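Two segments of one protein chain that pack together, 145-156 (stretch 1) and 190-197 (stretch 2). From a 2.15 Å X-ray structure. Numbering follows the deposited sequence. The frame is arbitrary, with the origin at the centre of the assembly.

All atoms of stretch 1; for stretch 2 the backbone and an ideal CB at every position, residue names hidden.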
# COMPACT_ATOMS: atom_id res chain seq x y z
N ALA A 145 10.51 10.49 -12.66
CA ALA A 145 11.48 10.48 -11.54
C ALA A 145 10.96 9.75 -10.29
O ALA A 145 11.76 9.35 -9.44
CB ALA A 145 11.94 11.89 -11.20
N ALA A 146 9.63 9.55 -10.19
CA ALA A 146 8.99 8.84 -9.07
C ALA A 146 9.23 7.32 -9.16
O ALA A 146 9.10 6.61 -8.16
CB ALA A 146 7.50 9.13 -9.05
N ILE A 147 9.59 6.83 -10.36
CA ILE A 147 9.80 5.40 -10.61
C ILE A 147 11.20 4.96 -10.23
O ILE A 147 12.18 5.44 -10.80
CB ILE A 147 9.45 5.00 -12.08
CG1 ILE A 147 8.10 5.60 -12.54
CG2 ILE A 147 9.47 3.47 -12.23
CD1 ILE A 147 7.89 5.67 -14.06
N HIS A 148 11.30 4.02 -9.30
CA HIS A 148 12.58 3.46 -8.92
C HIS A 148 12.75 2.16 -9.70
O HIS A 148 12.05 1.18 -9.43
CB HIS A 148 12.71 3.22 -7.41
CG HIS A 148 14.08 2.75 -7.02
ND1 HIS A 148 15.08 3.64 -6.71
CD2 HIS A 148 14.57 1.49 -6.97
CE1 HIS A 148 16.15 2.90 -6.44
NE2 HIS A 148 15.89 1.60 -6.58
N ILE A 149 13.64 2.19 -10.70
CA ILE A 149 13.96 1.03 -11.53
C ILE A 149 15.27 0.42 -11.02
O ILE A 149 16.33 1.04 -11.18
CB ILE A 149 14.02 1.38 -13.05
CG1 ILE A 149 12.67 1.96 -13.54
CG2 ILE A 149 14.43 0.16 -13.88
CD1 ILE A 149 12.68 2.59 -14.95
N PRO A 150 15.23 -0.76 -10.37
CA PRO A 150 16.47 -1.37 -9.88
C PRO A 150 17.42 -1.68 -11.03
O PRO A 150 16.97 -1.99 -12.13
CB PRO A 150 15.99 -2.64 -9.16
CG PRO A 150 14.53 -2.35 -8.83
CD PRO A 150 14.06 -1.61 -10.04
N ALA A 151 18.73 -1.57 -10.78
CA ALA A 151 19.78 -1.85 -11.77
C ALA A 151 19.69 -3.27 -12.36
O ALA A 151 20.22 -3.51 -13.44
CB ALA A 151 21.16 -1.61 -11.17
N SER A 152 18.99 -4.18 -11.66
CA SER A 152 18.80 -5.57 -12.08
C SER A 152 17.60 -5.77 -13.01
O SER A 152 17.46 -6.86 -13.58
CB SER A 152 18.70 -6.50 -10.87
OG SER A 152 17.68 -6.07 -9.98
N PHE A 153 16.73 -4.74 -13.19
CA PHE A 153 15.54 -4.80 -14.06
C PHE A 153 15.92 -5.25 -15.48
O PHE A 153 16.88 -4.75 -16.05
CB PHE A 153 14.79 -3.46 -14.08
CG PHE A 153 13.47 -3.45 -14.83
CD1 PHE A 153 12.36 -4.11 -14.32
CD2 PHE A 153 13.34 -2.75 -16.02
CE1 PHE A 153 11.15 -4.11 -15.02
CE2 PHE A 153 12.11 -2.71 -16.70
CZ PHE A 153 11.03 -3.40 -16.20
N GLY A 154 15.20 -6.25 -15.97
CA GLY A 154 15.46 -6.90 -17.25
C GLY A 154 14.72 -6.42 -18.48
O GLY A 154 14.88 -7.01 -19.55
N TYR A 155 13.89 -5.36 -18.33
CA TYR A 155 13.15 -4.72 -19.43
C TYR A 155 12.34 -5.70 -20.31
O TYR A 155 12.24 -5.50 -21.53
CB TYR A 155 14.13 -3.86 -20.29
CG TYR A 155 14.74 -2.71 -19.51
CD1 TYR A 155 15.92 -2.88 -18.79
CD2 TYR A 155 14.13 -1.46 -19.49
CE1 TYR A 155 16.47 -1.83 -18.04
CE2 TYR A 155 14.68 -0.40 -18.76
CZ TYR A 155 15.84 -0.59 -18.03
OH TYR A 155 16.36 0.45 -17.32
N GLY A 156 11.78 -6.74 -19.69
CA GLY A 156 11.00 -7.79 -20.35
C GLY A 156 11.72 -8.58 -21.42
O GLY A 156 11.09 -9.06 -22.37
N UNK A 190 8.61 -12.38 -11.99
CA UNK A 190 8.28 -10.98 -11.79
C UNK A 190 9.54 -10.13 -11.65
O UNK A 190 10.48 -10.51 -10.94
CB UNK A 190 7.39 -10.82 -10.55
N UNK A 191 9.54 -8.97 -12.30
CA UNK A 191 10.64 -8.01 -12.29
C UNK A 191 10.10 -6.72 -11.68
O UNK A 191 9.46 -5.92 -12.37
CB UNK A 191 11.20 -7.78 -13.69
N UNK A 192 10.32 -6.55 -10.38
CA UNK A 192 9.76 -5.44 -9.62
C UNK A 192 10.40 -4.07 -9.90
O UNK A 192 11.61 -3.95 -10.12
CB UNK A 192 9.89 -5.75 -8.13
N UNK A 193 9.55 -3.05 -9.88
CA UNK A 193 9.88 -1.63 -9.91
C UNK A 193 8.96 -1.03 -8.85
O UNK A 193 7.89 -1.60 -8.59
CB UNK A 193 9.69 -1.00 -11.29
N UNK A 194 9.36 0.05 -8.20
CA UNK A 194 8.43 0.64 -7.24
C UNK A 194 8.25 2.12 -7.47
O UNK A 194 9.14 2.81 -7.97
CB UNK A 194 8.91 0.40 -5.81
N UNK A 195 7.06 2.60 -7.17
CA UNK A 195 6.69 3.97 -7.39
C UNK A 195 6.70 4.77 -6.10
O UNK A 195 5.86 4.56 -5.24
CB UNK A 195 5.31 4.04 -8.05
N UNK A 196 7.68 5.66 -5.95
CA UNK A 196 7.72 6.50 -4.76
C UNK A 196 6.88 7.74 -5.07
O UNK A 196 7.35 8.64 -5.76
CB UNK A 196 9.15 6.87 -4.37
N UNK A 197 5.61 7.73 -4.64
CA UNK A 197 4.68 8.84 -4.85
C UNK A 197 5.10 10.03 -3.98
O UNK A 197 5.24 9.85 -2.77
CB UNK A 197 3.25 8.42 -4.53

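Position 190 lies beyond the reach of stretch 1: nothing of that segment comes within 5.5 Å of its ideal CB, so the contact sets no preference. The residue is Ala190.

At 191 the CA-to-CB bond points toward stretch 1, and the ideal CB sits 3.9 Å from Phe153 CD1 and 4.8 Å from Gly154 N. That amide has no acceptor within stretch 1, so a short side chain carrying an acceptor one bond further out than a hydroxyl would suit: Asp or Asn. Asp191 takes the role. Gly154 N donates to Asp191 OD2 at 2.7 Å, tying the residue after the Pro150 to Phe153 turn to the strand. A CB on Gly154 would lie 3.0 Å from Asp191 OD2, a clash, so the glycine leaves room for the carboxylate.

At 192 CB points away, and many side chains would fit; a beta-branched one suits the extended backbone. Val192 is found, and Val192 O lies 3.4 Å from Pro150 CD.

Position 193 points sideways into an apolar hollow lined by Ile147, Ile149, Pro150 and Phe153. Its ideal CB is 4.6 Å from both Ile147 CG2 and Pro150 CD, which favours a compact aliphatic group: Val, Ile or perhaps Leu. Val193 fills it. Val193 CG1 lies over one face of the Phe153 ring, 3.7 Å from Phe153 CD1, and also reaches Ile149 CG1 at 4.1 Å.

At 194 the backbone pairs with His148 in antiparallel register: His148 N donates to the carbonyl O of 194 at 2.8 Å, and the amide N of 194 to His148 O at 3.2 Å. The side chain shares a sheet face with His148, whose CB and imidazole, with the Pro150 ring nearby, offer a broad surface. Any large flat group, Trp, Tyr or Phe, could use it. In Trp194, with chi1 p, one face of the five-membered ring is covered by His148 CB; the imidazole is near parallel to that ring but slid apart, so they barely overlap. Trp194 CZ3 reaches Pro150 CG at 3.9 Å.

Position 195 shares the other face with Ile147, in a non-hydrogen-bonded pair. Ala146 CB and Ile147 invite Leu, Ile, Val or Met. Leu195 answers with one methyl: Leu195 CD1 is 3.9 Å from both Ala146 CB and Ile147 CG1.

At 196 the main chain does the holding, as the amide N of 196 donates to Ala146 O at 2.8 Å. CB points sideways, and several small or polar residues would serve; Asn196 turns its amide to partners elsewhere in the structure.

Position 197 points away, unconstrained by stretch 1, and is Ile197.

Stretch 2 190-197: ADVVWLNI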
# COMPACT_ATOMS: atom_id res chain seq x y z
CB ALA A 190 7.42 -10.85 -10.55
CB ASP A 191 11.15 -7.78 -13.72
CG ASP A 191 12.64 -7.59 -13.83
OD1 ASP A 191 13.28 -7.23 -12.81
OD2 ASP A 191 13.17 -7.79 -14.94
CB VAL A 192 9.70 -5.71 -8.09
CG1 VAL A 192 8.82 -6.92 -7.76
CG2 VAL A 192 11.10 -5.85 -7.47
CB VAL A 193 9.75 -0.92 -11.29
CG1 VAL A 193 10.77 -1.44 -12.29
CG2 VAL A 193 8.33 -0.99 -11.85
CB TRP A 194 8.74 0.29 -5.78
CG TRP A 194 10.15 0.51 -5.35
CD1 TRP A 194 10.66 1.66 -4.82
CD2 TRP A 194 11.19 -0.47 -5.29
NE1 TRP A 194 11.99 1.46 -4.49
CE2 TRP A 194 12.33 0.17 -4.76
CE3 TRP A 194 11.29 -1.82 -5.68
CZ2 TRP A 194 13.55 -0.51 -4.58
CZ3 TRP A 194 12.49 -2.48 -5.52
CH2 TRP A 194 13.61 -1.83 -4.97
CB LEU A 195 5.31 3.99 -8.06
CG LEU A 195 4.74 5.32 -8.51
CD1 LEU A 195 5.51 5.89 -9.70
CD2 LEU A 195 3.29 5.14 -8.87
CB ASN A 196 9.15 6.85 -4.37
CG ASN A 196 9.94 5.66 -3.89
OD1 ASN A 196 9.53 4.93 -2.99
ND2 ASN A 196 11.11 5.46 -4.49
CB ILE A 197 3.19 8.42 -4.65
CG1 ILE A 197 2.78 7.32 -5.68
CG2 ILE A 197 2.24 9.64 -4.70
CD1 ILE A 197 1.42 6.60 -5.42
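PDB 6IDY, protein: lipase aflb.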